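Local structure of uncharacterized protein (Bacillus subtilis, 5DQV) at residues N51-L54 and F55-E58; D158-A161 and Y162-F165. The protein probably acts as a metal-dependent nucleotide pyrophosphohydrolase of the HD-domain type. All blocks are in the same frame, centred on the assembly; numbering follows the deposited sequence.

Interaction 1: N51-L54 and F55-E58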
loop_
_atom_site.group_PDB
_atom_site.type_symbol
_atom_site.label_atom_id
_atom_site.label_comp_id
_atom_site.label_asym_id
_atom_site.label_seq_id
_atom_site.Cartn_x
_atom_site.Cartn_y
_atom_site.Cartn_z
ATOM N N ASN A 51 14.774 -29.665 6.733
ATOM C CA ASN A 51 14.514 -31.112 6.621
ATOM C C ASN A 51 13.144 -31.509 7.120
ATOM O O ASN A 51 13.011 -32.528 7.799
ATOM C CB ASN A 51 15.564 -31.925 7.404
ATOM C CG ASN A 51 16.902 -31.949 6.731
ATOM O OD1 ASN A 51 17.850 -31.342 7.205
ATOM N ND2 ASN A 51 16.989 -32.674 5.634
ATOM N N ALA A 52 12.127 -30.713 6.784
ATOM C CA ALA A 52 10.760 -31.002 7.144
ATOM C C ALA A 52 10.171 -31.847 6.008
ATOM O O ALA A 52 10.793 -31.986 4.950
ATOM C CB ALA A 52 9.993 -29.707 7.338
ATOM N N ASP A 53 9.021 -32.456 6.228
ATOM C CA ASP A 53 8.350 -33.212 5.160
ATOM C C ASP A 53 7.818 -32.263 4.106
ATOM O O ASP A 53 6.855 -31.533 4.372
ATOM C CB ASP A 53 7.197 -34.009 5.724
ATOM C CG ASP A 53 6.529 -34.917 4.666
ATOM O OD1 ASP A 53 6.094 -34.516 3.539
ATOM O OD2 ASP A 53 6.422 -36.069 5.004
ATOM N N LEU A 54 8.412 -32.267 2.916
ATOM C CA LEU A 54 8.092 -31.222 1.904
ATOM C C LEU A 54 6.669 -31.345 1.313
ATOM O O LEU A 54 6.027 -30.329 0.963
ATOM C CB LEU A 54 9.121 -31.227 0.765
ATOM C CG LEU A 54 10.560 -30.882 1.112
ATOM C CD1 LEU A 54 11.465 -30.753 -0.145
ATOM C CD2 LEU A 54 10.656 -29.597 2.005
ATOM N N PHE A 55 6.179 -32.580 1.202
ATOM C CA PHE A 55 4.851 -32.760 0.666
ATOM C C PHE A 55 3.823 -32.196 1.626
ATOM O O PHE A 55 2.868 -31.517 1.209
ATOM C CB PHE A 55 4.567 -34.234 0.341
ATOM C CG PHE A 55 3.207 -34.458 -0.260
ATOM C CD1 PHE A 55 2.904 -33.929 -1.502
ATOM C CD2 PHE A 55 2.241 -35.174 0.422
ATOM C CE1 PHE A 55 1.675 -34.104 -2.061
ATOM C CE2 PHE A 55 1.017 -35.364 -0.110
ATOM C CZ PHE A 55 0.725 -34.836 -1.386
ATOM N N ILE A 56 4.022 -32.439 2.923
ATOM C CA ILE A 56 3.061 -31.948 3.898
ATOM C C ILE A 56 3.168 -30.429 3.946
ATOM O O ILE A 56 2.156 -29.724 4.025
ATOM C CB ILE A 56 3.262 -32.574 5.320
ATOM C CG1 ILE A 56 3.007 -34.094 5.330
ATOM C CG2 ILE A 56 2.393 -31.883 6.326
ATOM C CD1 ILE A 56 1.592 -34.508 4.778
ATOM N N VAL A 57 4.384 -29.912 3.898
ATOM C CA VAL A 57 4.573 -28.468 3.965
ATOM C C VAL A 57 3.872 -27.785 2.789
ATOM O O VAL A 57 3.121 -26.804 2.975
ATOM C CB VAL A 57 6.050 -28.096 3.954
ATOM C CG1 VAL A 57 6.203 -26.603 3.579
ATOM C CG2 VAL A 57 6.699 -28.402 5.325
ATOM N N GLU A 58 4.081 -28.328 1.581
ATOM C CA GLU A 58 3.492 -27.688 0.400
ATOM C C GLU A 58 1.963 -27.760 0.409
ATOM O O GLU A 58 1.304 -26.779 0.068
ATOM C CB GLU A 58 4.034 -28.289 -0.863
ATOM C CG GLU A 58 3.668 -27.520 -2.079
ATOM C CD GLU A 58 4.260 -28.096 -3.320
ATOM O OE1 GLU A 58 4.967 -29.150 -3.271
ATOM O OE2 GLU A 58 3.944 -27.524 -4.367
HETATM O O HOH W 1 6.692 -30.284 -1.756
#

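Interaction 2: D158-A161 and Y162-F165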
loop_
_atom_site.group_PDB
_atom_site.type_symbol
_atom_site.label_atom_id
_atom_site.label_comp_id
_atom_site.label_asym_id
_atom_site.label_seq_id
_atom_site.Cartn_x
_atom_site.Cartn_y
_atom_site.Cartn_z
ATOM N N ASP A 158 -5.291 4.533 15.091
ATOM C CA ASP A 158 -4.930 3.156 15.457
ATOM C C ASP A 158 -5.414 2.104 14.477
ATOM O O ASP A 158 -5.017 0.981 14.599
ATOM C CB ASP A 158 -5.434 2.803 16.877
ATOM C CG ASP A 158 -4.483 3.305 17.965
ATOM O OD1 ASP A 158 -3.364 2.721 18.091
ATOM O OD2 ASP A 158 -4.843 4.295 18.650
ATOM N N GLN A 159 -6.252 2.466 13.507
ATOM C CA GLN A 159 -6.630 1.537 12.434
ATOM C C GLN A 159 -5.775 1.675 11.153
ATOM O O GLN A 159 -5.903 0.860 10.221
ATOM C CB GLN A 159 -8.111 1.670 12.109
ATOM C CG GLN A 159 -8.999 1.215 13.265
ATOM C CD GLN A 159 -9.008 2.217 14.416
ATOM O OE1 GLN A 159 -8.486 1.939 15.506
ATOM N NE2 GLN A 159 -9.567 3.398 14.169
ATOM N N SER A 160 -4.865 2.649 11.161
ATOM C CA SER A 160 -4.038 3.002 10.006
ATOM C C SER A 160 -2.958 1.961 9.734
ATOM O O SER A 160 -2.600 1.159 10.588
ATOM C CB SER A 160 -3.410 4.401 10.219
ATOM O OG SER A 160 -2.279 4.363 11.121
ATOM N N ALA A 161 -2.474 1.946 8.502
ATOM C CA ALA A 161 -1.437 1.023 8.108
ATOM C C ALA A 161 -0.204 1.269 8.959
ATOM O O ALA A 161 0.434 0.321 9.445
ATOM C CB ALA A 161 -1.102 1.198 6.591
ATOM N N TYR A 162 0.115 2.549 9.166
ATOM C CA TYR A 162 1.324 2.949 9.905
ATOM C C TYR A 162 1.235 2.388 11.316
ATOM O O TYR A 162 2.173 1.769 11.813
ATOM C CB TYR A 162 1.469 4.461 9.962
ATOM C CG TYR A 162 2.832 4.928 10.482
ATOM C CD1 TYR A 162 3.972 4.793 9.714
ATOM C CD2 TYR A 162 2.963 5.507 11.740
ATOM C CE1 TYR A 162 5.222 5.263 10.146
ATOM C CE2 TYR A 162 4.206 5.928 12.212
ATOM C CZ TYR A 162 5.336 5.829 11.396
ATOM O OH TYR A 162 6.579 6.250 11.873
ATOM N N ALA A 163 0.078 2.544 11.942
ATOM C CA ALA A 163 -0.122 1.982 13.274
ATOM C C ALA A 163 0.069 0.468 13.272
ATOM O O ALA A 163 0.623 -0.116 14.236
ATOM C CB ALA A 163 -1.528 2.376 13.839
ATOM N N HIS A 164 -0.385 -0.174 12.190
ATOM C CA HIS A 164 -0.315 -1.618 12.084
ATOM C C HIS A 164 1.140 -2.130 12.017
ATOM O O HIS A 164 1.414 -3.206 12.507
ATOM C CB HIS A 164 -1.122 -2.076 10.875
ATOM C CG HIS A 164 -1.200 -3.556 10.701
ATOM N ND1 HIS A 164 -1.866 -4.380 11.586
ATOM C CD2 HIS A 164 -0.799 -4.350 9.679
ATOM C CE1 HIS A 164 -1.812 -5.629 11.148
ATOM N NE2 HIS A 164 -1.170 -5.637 9.994
ATOM N N PHE A 165 2.051 -1.379 11.397
ATOM C CA PHE A 165 3.469 -1.680 11.440
ATOM C C PHE A 165 3.971 -1.794 12.879
ATOM O O PHE A 165 4.632 -2.779 13.215
ATOM C CB PHE A 165 4.319 -0.627 10.720
ATOM C CG PHE A 165 4.147 -0.623 9.199
ATOM C CD1 PHE A 165 4.441 -1.722 8.463
ATOM C CD2 PHE A 165 3.649 0.476 8.536
ATOM C CE1 PHE A 165 4.226 -1.721 7.040
ATOM C CE2 PHE A 165 3.436 0.469 7.139
ATOM C CZ PHE A 165 3.726 -0.609 6.413
#

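Interaction 1: N51-L54 and F55-E58
The carboxylate of Asp-53 has Ile-56 over one face. The CG1 of Ile-56 stands nearly above the Asp-53 CG, 3.7 Å away. Ile-56 N donates a hydrogen bond to Asp-53 OD1 from that same side at 3.0 Å, 42° out of the carboxylate plane. At the OD1 end lies the CB of Phe-55, 3.6 Å from Asp-53 OD1. OD2 points elsewhere, to a long, weak ion pair with Arg-98. The Phe-55 ring turns from the carboxylate toward Glu-9 and Gln-12 of helix 8-24.

This is an N-cap. Asp-53 starts helix 54-63, just after the Schellman motif at Asn-51 that ends helix 33-50. The Asp-53 side chain is swung opposite its own N (chi1 -175°), which carries OD1 round to the first turn. There it caps the amide of Ile-56, which no earlier helical carbonyl can meet. The cap residue itself is fixed from outside, as its N is hydrogen-bonded to Glu-122 OE2.

Two main-chain bonds follow. Val-57 N donates to Asp-53 O at 3.0 Å, and Glu-58 N to Leu-54 O at 2.9 Å. Beside the first of these bonds, Ala-52 CB meets Val-57 CG2 at 4.1 Å. This pair joins the residue before the cap to the fourth helical residue, the positions of a hydrophobic staple. It is a small one. Val-57 also packs on Val-125 of helix 121-132 and Ala-43 of helix 33-50, so the turn is wedged between neighbouring helices.

Glu-58 is extended, and its OE2 forms a salt bridge with Arg-17. A water links its other oxygen back to the first turn: it donates to Glu-58 OE1 at 2.6 Å and, weakly, to Leu-54 O at 2.8 Å.

Interaction 2: D158-A161 and Y162-F165
Tyr-162 passes close to Ser-160, with its CB 3.9 Å from the Ser-160 OG. Its ring leaves the turn, because CG lies anti to the backbone N (chi1 -169°). The ring packs on Ile-196 and Leu-199 of helix 179-202, and its hydroxyl is hydrogen-bonded to Asp-207.

Ala-163 takes the capping bond. Its N donates to Ser-160 OG at 3.1 Å, nearly straight at 163°. Its methyl lies against the same oxygen, with Ala-163 CB 3.4 Å from Ser-160 OG. The Asp-158 O is also near this methyl, while the Asp-158 carboxylate bonds His-167 through OD1.

Ser-160 is thus the N-cap of helix 161-169. With chi1 at 78°, OG sits between the backbone N and the carbonyl carbon and can face the first turn. OG is also hydrogen-bonded to the Asp-157 O, so the hydroxyl is gripped twice. With an alanine here the hydroxyl is gone, which would probably leave Ala-163 N without its capping acceptor and Asp-157 O without the bond it shares with Ser-160 OG.

His-164 continues the helix. Its N donates to Ser-160 O at 3.0 Å. The imidazole leads away from the turn.

Phe-165 N donates to Ala-161 O at 3.1 Å. The ring comes back beside that carbonyl, with Phe-165 CD2 3.3 Å from Ala-161 O. Its approach is oblique. The Phe-165 ring meets that of Phe-144 on helix 136-150.

How the interactions relate
Interaction 1 comes first along the chain and closes before interaction 2 opens. Their centres lie about 34 Å apart, on opposite sides of the chain's centre. Their nearest atoms are about 23 Å apart, so they do not touch. They share no helix: one starts helix 54-63, the other helix 161-169. Each is a side-chain N-cap in this all-helical fold, by an aspartate in 51-54 and a serine in 158-161. Interaction 1 lies within the HD domain, and its helix ends just before His-64 and Asp-65, which bind nickel with His-35 and Asp-130. Side chains of both interactions come within about 13 Å of bound nickel, but neither contact supplies a ligand.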